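Local coordinates for protein hydrogenase maturation factor (PDB 3VTH) that probably transfers a carbamoyl group from carbamoyl phosphate to the C-terminal cysteine of HypE, using ATP, during maturation of [NiFe]-hydrogenases, at residues L49-E57 with E86-K94. Numbering follows the deposited sequence.
Sequences LYIEVEGEE and EVKEYKDFK
E52 OE1 is gripped from both faces of its carboxylate: the Y90 hydroxyl donates to it at 2.6 Å (OH to OE1), and K88 NZ closes a salt bridge at 2.9 Å to the same OE1. Both donors stand well out of the carboxylate plane. The other oxygen, E52 OE2, takes the hydroxyl of Y50 two residues back on the strand, at 2.5 Å from Y50 OH on the anti side, so both ends of the carboxylate are held and its rotation is fixed. K88 gets there by running its chain out straight and bending only at the last torsion (chi4 78°), which turns NZ onto the acid. With an alanine at E52, the K88 ammonium would probably lose this counter-charge, and the Y50 and Y90 hydroxyls the carboxylate to which both donate. Strand 48-55 lies inside the mixed sheet of the acylphosphatase-family alpha/beta sandwich, antiparallel to both its neighbours, 10-17 and 39-45, and the loop between strands 76-85 and 93-95 is what crosses beside it, bringing the chain to the far edge of the sheet. That loop is held at its bend by E54. E54 OE1 receives the backbone N of K88 on the syn side, almost straight (176°), while E54 OE2 takes a longer, more bent bond from Y90 N at 3.2 Å. A water bridges E54 OE2 to the carbonyl O of Y90. The Y90 ring presents its edge to both glutamates, Y90 CD2 lying 3.5 Å from E54 CD. Past the loop, F93 sets CE2 3.9 Å from V53 CG1, and its side chain also packs on V29, F30 and A33 of helix 25-35.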
ATOM      1  N   LEU A  49      17.568  -9.965 -17.791  1.00 25.70           N
ATOM      2  CA  LEU A  49      17.753  -9.840 -19.222  1.00 25.63           C
ATOM      3  C   LEU A  49      19.193 -10.183 -19.560  1.00 25.93           C
ATOM      4  O   LEU A  49      20.119  -9.738 -18.878  1.00 26.26           O
ATOM      5  CB  LEU A  49      17.376  -8.430 -19.694  1.00 25.56           C
ATOM      6  CG  LEU A  49      17.430  -8.218 -21.213  1.00 27.08           C
ATOM      7  CD1 LEU A  49      16.194  -8.791 -21.899  1.00 26.40           C
ATOM      8  CD2 LEU A  49      17.599  -6.753 -21.521  1.00 29.59           C
ATOM      9  N   TYR A  50      19.355 -11.023 -20.575  1.00 25.37           N
ATOM     10  CA  TYR A  50      20.655 -11.456 -21.068  1.00 26.68           C
ATOM     11  C   TYR A  50      20.880 -10.979 -22.513  1.00 26.86           C
ATOM     12  O   TYR A  50      20.021 -11.168 -23.402  1.00 26.14           O
ATOM     13  CB  TYR A  50      20.728 -12.977 -21.005  1.00 27.83           C
ATOM     14  CG  TYR A  50      22.035 -13.581 -21.472  1.00 31.24           C
ATOM     15  CD1 TYR A  50      22.328 -13.699 -22.825  1.00 33.24           C
ATOM     16  CD2 TYR A  50      22.964 -14.052 -20.551  1.00 35.23           C
ATOM     17  CE1 TYR A  50      23.524 -14.285 -23.254  1.00 36.75           C
ATOM     18  CE2 TYR A  50      24.160 -14.619 -20.962  1.00 36.88           C
ATOM     19  CZ  TYR A  50      24.429 -14.735 -22.314  1.00 36.96           C
ATOM     20  OH  TYR A  50      25.609 -15.299 -22.711  1.00 40.54           O
ATOM     21  N   ILE A  51      22.047 -10.387 -22.746  1.00 27.16           N
ATOM     22  CA  ILE A  51      22.415  -9.842 -24.059  1.00 27.20           C
ATOM     23  C   ILE A  51      23.827 -10.273 -24.423  1.00 28.52           C
ATOM     24  O   ILE A  51      24.720 -10.262 -23.574  1.00 28.76           O
ATOM     25  CB  ILE A  51      22.381  -8.288 -24.069  1.00 26.89           C
ATOM     26  CG1 ILE A  51      20.992  -7.747 -23.703  1.00 26.63           C
ATOM     27  CG2 ILE A  51      22.794  -7.729 -25.447  1.00 28.19           C
ATOM     28  CD1 ILE A  51      21.015  -6.290 -23.219  1.00 24.77           C
ATOM     29  N   GLU A  52      24.010 -10.661 -25.685  1.00 29.67           N
ATOM     30  CA  GLU A  52      25.334 -10.836 -26.291  1.00 31.48           C
ATOM     31  C   GLU A  52      25.371  -9.946 -27.529  1.00 31.48           C
ATOM     32  O   GLU A  52      24.506 -10.072 -28.407  1.00 30.70           O
ATOM     33  CB  GLU A  52      25.559 -12.286 -26.724  1.00 33.22           C
ATOM     34  CG  GLU A  52      25.699 -13.285 -25.576  1.00 37.25           C
ATOM     35  CD  GLU A  52      26.035 -14.714 -26.031  1.00 43.00           C
ATOM     36  OE1 GLU A  52      26.495 -14.907 -27.180  1.00 43.56           O
ATOM     37  OE2 GLU A  52      25.841 -15.652 -25.216  1.00 45.59           O
ATOM     38  N   VAL A  53      26.338  -9.032 -27.585  1.00 31.16           N
ATOM     39  CA  VAL A  53      26.507  -8.164 -28.763  1.00 31.51           C
ATOM     40  C   VAL A  53      27.932  -8.262 -29.283  1.00 32.58           C
ATOM     41  O   VAL A  53      28.876  -8.363 -28.492  1.00 32.78           O
ATOM     42  CB  VAL A  53      26.145  -6.675 -28.487  1.00 30.91           C
ATOM     43  CG1 VAL A  53      24.624  -6.487 -28.438  1.00 30.51           C
ATOM     44  CG2 VAL A  53      26.789  -6.176 -27.182  1.00 31.55           C
ATOM     45  N   GLU A  54      28.059  -8.267 -30.609  1.00 32.76           N
ATOM     46  CA  GLU A  54      29.343  -8.260 -31.304  1.00 34.42           C
ATOM     47  C   GLU A  54      29.316  -7.145 -32.329  1.00 34.05           C
ATOM     48  O   GLU A  54      28.352  -7.030 -33.089  1.00 32.97           O
ATOM     49  CB  GLU A  54      29.599  -9.591 -32.038  1.00 35.33           C
ATOM     50  CG  GLU A  54      29.369 -10.810 -31.161  1.00 38.13           C
ATOM     51  CD  GLU A  54      29.816 -12.118 -31.778  1.00 41.95           C
ATOM     52  OE1 GLU A  54      30.096 -13.038 -30.980  1.00 44.75           O
ATOM     53  OE2 GLU A  54      29.879 -12.245 -33.029  1.00 42.22           O
ATOM     54  N   GLY A  55      30.361  -6.324 -32.318  1.00 34.94           N
ATOM     55  CA  GLY A  55      30.582  -5.294 -33.344  1.00 36.29           C
ATOM     56  C   GLY A  55      31.779  -4.414 -33.011  1.00 38.02           C
ATOM     57  O   GLY A  55      32.658  -4.815 -32.236  1.00 38.21           O
ATOM     58  N   GLU A  56      31.820  -3.223 -33.605  1.00 39.35           N
ATOM     59  CA  GLU A  56      32.833  -2.227 -33.282  1.00 41.46           C
ATOM     60  C   GLU A  56      32.649  -1.758 -31.852  1.00 41.36           C
ATOM     61  O   GLU A  56      31.515  -1.611 -31.380  1.00 39.90           O
ATOM     62  CB  GLU A  56      32.758  -1.022 -34.225  1.00 42.96           C
ATOM     63  CG  GLU A  56      33.061  -1.325 -35.685  1.00 45.71           C
ATOM     64  CD  GLU A  56      34.542  -1.534 -35.977  1.00 51.30           C
ATOM     65  OE1 GLU A  56      34.848  -2.040 -37.074  1.00 54.13           O
ATOM     66  OE2 GLU A  56      35.410  -1.185 -35.138  1.00 53.95           O
ATOM     67  N   GLU A  57      33.768  -1.526 -31.166  1.00 43.03           N
ATOM     68  CA  GLU A  57      33.756  -1.072 -29.775  1.00 43.42           C
ATOM     69  C   GLU A  57      32.914   0.191 -29.619  1.00 42.49           C
ATOM     70  O   GLU A  57      32.158   0.321 -28.659  1.00 41.37           O
ATOM     71  CB  GLU A  57      35.181  -0.800 -29.284  1.00 46.56           C
ATOM     72  CG  GLU A  57      35.258  -0.391 -27.803  1.00 50.34           C
ATOM     73  CD  GLU A  57      36.681  -0.117 -27.339  1.00 57.96           C
ATOM     74  OE1 GLU A  57      36.946  -0.274 -26.126  1.00 62.05           O
ATOM     75  OE2 GLU A  57      37.542   0.254 -28.174  1.00 61.42           O
ATOM     76  N   GLU A  86      34.508 -13.823 -25.964  1.00 46.74           N
ATOM     77  CA  GLU A  86      35.050 -14.117 -27.300  1.00 48.37           C
ATOM     78  C   GLU A  86      33.970 -13.934 -28.371  1.00 46.10           C
ATOM     79  O   GLU A  86      32.784 -14.096 -28.097  1.00 44.11           O
ATOM     80  CB  GLU A  86      35.628 -15.532 -27.368  1.00 50.74           C
ATOM     81  CG  GLU A  86      36.590 -15.896 -26.227  1.00 57.63           C
ATOM     82  CD  GLU A  86      37.591 -14.786 -25.875  1.00 62.36           C
ATOM     83  OE1 GLU A  86      37.435 -14.173 -24.787  1.00 64.49           O
ATOM     84  OE2 GLU A  86      38.511 -14.521 -26.680  1.00 63.85           O
ATOM     85  N   VAL A  87      34.395 -13.584 -29.578  1.00 46.09           N
ATOM     86  CA  VAL A  87      33.491 -13.401 -30.716  1.00 44.94           C
ATOM     87  C   VAL A  87      33.028 -14.756 -31.271  1.00 45.69           C
ATOM     88  O   VAL A  87      33.837 -15.657 -31.476  1.00 46.61           O
ATOM     89  CB  VAL A  87      34.195 -12.585 -31.825  1.00 45.48           C
ATOM     90  CG1 VAL A  87      33.330 -12.483 -33.091  1.00 44.12           C
ATOM     91  CG2 VAL A  87      34.580 -11.201 -31.293  1.00 45.34           C
ATOM     92  N   LYS A  88      31.723 -14.891 -31.506  1.00 44.27           N
ATOM     93  CA  LYS A  88      31.164 -16.142 -32.045  1.00 45.38           C
ATOM     94  C   LYS A  88      30.881 -16.049 -33.537  1.00 45.05           C
ATOM     95  O   LYS A  88      30.545 -17.051 -34.171  1.00 45.82           O
ATOM     96  CB  LYS A  88      29.862 -16.497 -31.323  1.00 44.49           C
ATOM     97  CG  LYS A  88      30.044 -17.000 -29.906  1.00 47.35           C
ATOM     98  CD  LYS A  88      28.714 -17.463 -29.331  1.00 49.88           C
ATOM     99  CE  LYS A  88      28.852 -17.810 -27.861  1.00 52.60           C
ATOM    100  NZ  LYS A  88      28.867 -16.568 -27.047  1.00 53.58           N
ATOM    101  N   GLU A  89      30.986 -14.833 -34.075  1.00 43.66           N
ATOM    102  CA  GLU A  89      30.642 -14.536 -35.468  1.00 44.00           C
ATOM    103  C   GLU A  89      29.166 -14.781 -35.791  1.00 42.58           C
ATOM    104  O   GLU A  89      28.817 -15.418 -36.796  1.00 43.51           O
ATOM    105  CB  GLU A  89      31.544 -15.281 -36.441  1.00 46.50           C
ATOM    106  CG  GLU A  89      32.938 -14.719 -36.493  1.00 50.80           C
ATOM    107  CD  GLU A  89      33.773 -15.374 -37.563  1.00 56.50           C
ATOM    108  OE1 GLU A  89      34.061 -16.582 -37.426  1.00 59.03           O
ATOM    109  OE2 GLU A  89      34.138 -14.682 -38.540  1.00 60.42           O
ATOM    110  N   TYR A  90      28.305 -14.265 -34.922  1.00 39.70           N
ATOM    111  CA  TYR A  90      26.889 -14.157 -35.220  1.00 38.43           C
ATOM    112  C   TYR A  90      26.711 -13.419 -36.538  1.00 38.48           C
ATOM    113  O   TYR A  90      27.404 -12.432 -36.797  1.00 37.55           O
ATOM    114  CB  TYR A  90      26.202 -13.364 -34.127  1.00 36.38           C
ATOM    115  CG  TYR A  90      26.013 -14.093 -32.827  1.00 36.15           C
ATOM    116  CD1 TYR A  90      25.082 -15.120 -32.714  1.00 37.84           C
ATOM    117  CD2 TYR A  90      26.721 -13.714 -31.685  1.00 38.22           C
ATOM    118  CE1 TYR A  90      24.861 -15.776 -31.489  1.00 37.32           C
ATOM    119  CE2 TYR A  90      26.508 -14.359 -30.450  1.00 38.13           C
ATOM    120  CZ  TYR A  90      25.580 -15.396 -30.369  1.00 37.43           C
ATOM    121  OH  TYR A  90      25.361 -16.043 -29.165  1.00 37.18           O
ATOM    122  N   LYS A  91      25.788 -13.906 -37.365  1.00 39.56           N
ATOM    123  CA  LYS A  91      25.545 -13.301 -38.673  1.00 40.47           C
ATOM    124  C   LYS A  91      24.453 -12.230 -38.622  1.00 39.00           C
ATOM    125  O   LYS A  91      24.298 -11.437 -39.550  1.00 38.99           O
ATOM    126  CB  LYS A  91      25.203 -14.370 -39.713  1.00 43.23           C
ATOM    127  CG  LYS A  91      26.350 -15.357 -39.986  1.00 46.20           C
ATOM    128  CD  LYS A  91      26.605 -15.530 -41.473  1.00 52.01           C
ATOM    129  CE  LYS A  91      28.012 -16.075 -41.727  1.00 54.37           C
ATOM    130  NZ  LYS A  91      28.334 -16.157 -43.179  1.00 57.60           N
ATOM    131  N   ASP A  92      23.697 -12.212 -37.533  1.00 36.99           N
ATOM    132  CA  ASP A  92      22.618 -11.254 -37.395  1.00 36.07           C
ATOM    133  C   ASP A  92      22.355 -10.977 -35.925  1.00 33.27           C
ATOM    134  O   ASP A  92      23.037 -11.514 -35.060  1.00 32.02           O
ATOM    135  CB  ASP A  92      21.346 -11.768 -38.098  1.00 37.84           C
ATOM    136  CG  ASP A  92      20.925 -13.172 -37.632  1.00 41.46           C
ATOM    137  OD1 ASP A  92      20.107 -13.817 -38.334  1.00 46.15           O
ATOM    138  OD2 ASP A  92      21.416 -13.648 -36.581  1.00 43.43           O
ATOM    139  N   PHE A  93      21.368 -10.137 -35.648  1.00 31.89           N
ATOM    140  CA  PHE A  93      20.895  -9.975 -34.283  1.00 30.61           C
ATOM    141  C   PHE A  93      19.471 -10.501 -34.157  1.00 30.37           C
ATOM    142  O   PHE A  93      18.633 -10.209 -35.001  1.00 31.20           O
ATOM    143  CB  PHE A  93      20.957  -8.516 -33.818  1.00 29.90           C
ATOM    144  CG  PHE A  93      20.749  -8.372 -32.341  1.00 28.31           C
ATOM    145  CD1 PHE A  93      19.477  -8.270 -31.815  1.00 28.27           C
ATOM    146  CD2 PHE A  93      21.835  -8.402 -31.469  1.00 29.42           C
ATOM    147  CE1 PHE A  93      19.288  -8.179 -30.448  1.00 27.10           C
ATOM    148  CE2 PHE A  93      21.645  -8.310 -30.088  1.00 26.21           C
ATOM    149  CZ  PHE A  93      20.373  -8.202 -29.593  1.00 25.39           C
ATOM    150  N   LYS A  94      19.207 -11.283 -33.112  1.00 29.20           N
ATOM    151  CA  LYS A  94      17.903 -11.929 -32.939  1.00 29.70           C
ATOM    152  C   LYS A  94      17.444 -11.911 -31.485  1.00 28.04           C
ATOM    153  O   LYS A  94      18.265 -12.024 -30.564  1.00 27.28           O
ATOM    154  CB  LYS A  94      17.945 -13.387 -33.428  1.00 31.19           C
ATOM    155  CG  LYS A  94      17.988 -13.571 -34.955  1.00 36.74           C
ATOM    156  CD  LYS A  94      18.069 -15.063 -35.308  1.00 43.79           C
ATOM    157  CE  LYS A  94      17.666 -15.334 -36.757  1.00 51.69           C
ATOM    158  NZ  LYS A  94      16.198 -15.078 -36.984  1.00 55.54           N
TER
HETATM  159  O   HOH W   1      29.421 -11.056 -35.455  1.00 20.72           O